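Local coordinates for ornithine carbamoyltransferase, mitochondrial (Coccidioides immitis, PDB 3SDS), which catalyses the transfer of the carbamoyl group from carbamoyl phosphate to L-ornithine, giving L-citrulline and phosphate in arginine biosynthesis, at residues 161-166 with 209-214. Residues are numbered along the deposited sequence; the frame is centred on the assembly and turned at random.
Sequences ADFLTI and TKMGVN
A single aromatic carbon, CE2 of Phe-163, makes the nearest approaches to both Met-211 and Val-213, across backbones whose nearest CA atoms, those of Phe-163 and Met-211, are 9.6 Å apart. Val-213 CG2 meets CE2 at 4.0 Å, near the ring plane and therefore at the edge. Met-211 CB and CG both lie 4.1 Å from Phe-163 CE2, CG approaching obliquely. Val-213 presents CG2 with CG1 anti to the backbone N (chi1 -172°). The Met-211 chain bends at chi2 (-70°) and again at chi3, leading its end away from Phe-163; the side chain also touches Pro-34 and Phe-37 of helix 34-51. The contact is purely apolar, burying 104 Å² with all three side chains inside the protein. Gly-212, at positive phi (68°), is the C-prime residue of a Schellman motif: its N bonds to Thr-209 O at 3.3 Å, and Val-213 N to Ala-208 O. Flanking it in sequence, Met-211 and Val-213 both direct their CB toward Phe-163. The two segments belong to the carbamoyl-phosphate-binding and ornithine-binding family regions, respectively. Phe-163 projects from helix 156-169 and also packs on Leu-204, Ala-207 and Ala-208 of helix 199-210, before the chain turns into strand 214-218 of the five-stranded parallel sheet.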
ATOM      1  N   ALA A 161     -22.724  11.237  -1.619  1.00 36.17           N
ATOM      2  CA  ALA A 161     -21.948  12.472  -1.584  1.00 36.65           C
ATOM      3  C   ALA A 161     -22.724  13.657  -2.152  1.00 37.41           C
ATOM      4  O   ALA A 161     -22.769  14.736  -1.540  1.00 37.35           O
ATOM      5  CB  ALA A 161     -20.642  12.301  -2.328  1.00 36.91           C
ATOM      6  N   ASP A 162     -23.340  13.451  -3.317  1.00 37.87           N
ATOM      7  CA  ASP A 162     -24.035  14.539  -3.994  1.00 38.76           C
ATOM      8  C   ASP A 162     -25.201  15.065  -3.169  1.00 39.38           C
ATOM      9  O   ASP A 162     -25.366  16.288  -3.031  1.00 39.98           O
ATOM     10  CB  ASP A 162     -24.450  14.134  -5.403  1.00 38.67           C
ATOM     11  CG  ASP A 162     -23.263  14.014  -6.332  1.00 39.83           C
ATOM     12  OD1 ASP A 162     -22.133  14.321  -5.880  1.00 39.71           O
ATOM     13  OD2 ASP A 162     -23.440  13.612  -7.509  1.00 41.29           O
ATOM     14  N   PHE A 163     -25.979  14.158  -2.577  1.00 39.42           N
ATOM     15  CA  PHE A 163     -27.081  14.598  -1.712  1.00 40.19           C
ATOM     16  C   PHE A 163     -26.622  15.227  -0.386  1.00 40.89           C
ATOM     17  O   PHE A 163     -27.270  16.156   0.093  1.00 41.97           O
ATOM     18  CB  PHE A 163     -28.186  13.535  -1.561  1.00 39.88           C
ATOM     19  CG  PHE A 163     -29.241  13.646  -2.617  1.00 39.80           C
ATOM     20  CD1 PHE A 163     -29.012  13.166  -3.904  1.00 38.19           C
ATOM     21  CD2 PHE A 163     -30.445  14.303  -2.354  1.00 40.40           C
ATOM     22  CE1 PHE A 163     -29.992  13.308  -4.901  1.00 38.30           C
ATOM     23  CE2 PHE A 163     -31.426  14.463  -3.361  1.00 39.25           C
ATOM     24  CZ  PHE A 163     -31.196  13.960  -4.626  1.00 38.47           C
ATOM     25  N   LEU A 164     -25.491  14.775   0.170  1.00 40.68           N
ATOM     26  CA  LEU A 164     -24.878  15.463   1.308  1.00 41.01           C
ATOM     27  C   LEU A 164     -24.616  16.913   0.952  1.00 42.44           C
ATOM     28  O   LEU A 164     -24.868  17.810   1.765  1.00 43.65           O
ATOM     29  CB  LEU A 164     -23.546  14.818   1.713  1.00 40.40           C
ATOM     30  CG  LEU A 164     -22.745  15.485   2.861  1.00 40.46           C
ATOM     31  CD1 LEU A 164     -23.613  15.774   4.108  1.00 40.77           C
ATOM     32  CD2 LEU A 164     -21.547  14.660   3.266  1.00 37.56           C
ATOM     33  N   THR A 165     -24.106  17.134  -0.262  1.00 42.64           N
ATOM     34  CA  THR A 165     -23.695  18.452  -0.692  1.00 43.46           C
ATOM     35  C   THR A 165     -24.929  19.323  -0.837  1.00 45.04           C
ATOM     36  O   THR A 165     -24.951  20.449  -0.345  1.00 45.65           O
ATOM     37  CB  THR A 165     -22.939  18.393  -2.026  1.00 43.10           C
ATOM     38  OG1 THR A 165     -21.968  17.343  -1.981  1.00 42.37           O
ATOM     39  CG2 THR A 165     -22.244  19.701  -2.303  1.00 43.29           C
ATOM     40  N   ILE A 166     -25.954  18.786  -1.506  1.00 45.81           N
ATOM     41  CA  ILE A 166     -27.204  19.515  -1.756  1.00 47.18           C
ATOM     42  C   ILE A 166     -27.842  19.903  -0.414  1.00 48.61           C
ATOM     43  O   ILE A 166     -28.189  21.067  -0.210  1.00 49.52           O
ATOM     44  CB  ILE A 166     -28.175  18.708  -2.716  1.00 47.00           C
ATOM     45  CG1 ILE A 166     -27.540  18.534  -4.109  1.00 46.28           C
ATOM     46  CG2 ILE A 166     -29.576  19.361  -2.828  1.00 46.94           C
ATOM     47  CD1 ILE A 166     -28.153  17.428  -4.969  1.00 44.73           C
ATOM     48  N   THR A 209     -35.663  10.699  -6.869  1.00 45.31           N
ATOM     49  CA  THR A 209     -37.033  10.200  -6.865  1.00 46.44           C
ATOM     50  C   THR A 209     -37.491   9.874  -5.444  1.00 46.67           C
ATOM     51  O   THR A 209     -38.549  10.319  -5.021  1.00 47.64           O
ATOM     52  CB  THR A 209     -37.188   8.965  -7.757  1.00 46.58           C
ATOM     53  OG1 THR A 209     -36.925   9.319  -9.115  1.00 47.33           O
ATOM     54  CG2 THR A 209     -38.577   8.431  -7.678  1.00 47.73           C
ATOM     55  N   LYS A 210     -36.687   9.114  -4.707  1.00 45.98           N
ATOM     56  CA  LYS A 210     -36.999   8.790  -3.303  1.00 46.11           C
ATOM     57  C   LYS A 210     -37.128  10.026  -2.392  1.00 46.38           C
ATOM     58  O   LYS A 210     -37.872  10.005  -1.399  1.00 47.12           O
ATOM     59  CB  LYS A 210     -35.957   7.827  -2.726  1.00 45.25           C
ATOM     60  CG  LYS A 210     -35.868   6.458  -3.419  1.00 44.60           C
ATOM     61  CD  LYS A 210     -34.758   5.603  -2.799  1.00 42.27           C
ATOM     62  CE  LYS A 210     -34.531   4.312  -3.584  1.00 42.44           C
ATOM     63  NZ  LYS A 210     -35.518   3.236  -3.258  1.00 40.36           N
ATOM     64  N   MET A 211     -36.416  11.097  -2.746  1.00 45.71           N
ATOM     65  CA  MET A 211     -36.371  12.308  -1.932  1.00 45.90           C
ATOM     66  C   MET A 211     -37.354  13.395  -2.369  1.00 47.25           C
ATOM     67  O   MET A 211     -37.331  14.509  -1.836  1.00 48.21           O
ATOM     68  CB  MET A 211     -34.955  12.874  -1.909  1.00 44.80           C
ATOM     69  CG  MET A 211     -33.895  11.936  -1.306  1.00 44.40           C
ATOM     70  SD  MET A 211     -34.040  11.687   0.479  1.00 45.29           S
ATOM     71  CE  MET A 211     -35.057  10.202   0.527  1.00 44.10           C
ATOM     72  N   GLY A 212     -38.221  13.077  -3.329  1.00 47.84           N
ATOM     73  CA  GLY A 212     -39.201  14.044  -3.828  1.00 48.41           C
ATOM     74  C   GLY A 212     -38.584  15.194  -4.599  1.00 48.01           C
ATOM     75  O   GLY A 212     -39.155  16.281  -4.652  1.00 48.60           O
ATOM     76  N   VAL A 213     -37.425  14.948  -5.209  1.00 47.00           N
ATOM     77  CA  VAL A 213     -36.728  15.962  -6.026  1.00 47.06           C
ATOM     78  C   VAL A 213     -36.917  15.733  -7.540  1.00 47.11           C
ATOM     79  O   VAL A 213     -36.696  14.619  -8.027  1.00 46.96           O
ATOM     80  CB  VAL A 213     -35.216  15.994  -5.696  1.00 45.74           C
ATOM     81  CG1 VAL A 213     -34.530  17.173  -6.381  1.00 45.47           C
ATOM     82  CG2 VAL A 213     -35.012  16.056  -4.196  1.00 45.46           C
ATOM     83  N   ASN A 214     -37.309  16.783  -8.269  1.00 47.53           N
ATOM     84  CA  ASN A 214     -37.515  16.708  -9.739  1.00 47.81           C
ATOM     85  C   ASN A 214     -36.224  16.737 -10.570  1.00 46.81           C
ATOM     86  O   ASN A 214     -35.339  17.549 -10.316  1.00 46.56           O
ATOM     87  CB  ASN A 214     -38.471  17.805 -10.213  1.00 48.92           C
ATOM     88  CG  ASN A 214     -39.860  17.710  -9.553  1.00 50.90           C
ATOM     89  OD1 ASN A 214     -40.429  16.616  -9.416  1.00 52.11           O
ATOM     90  ND2 ASN A 214     -40.407  18.862  -9.149  1.00 50.10           N
TER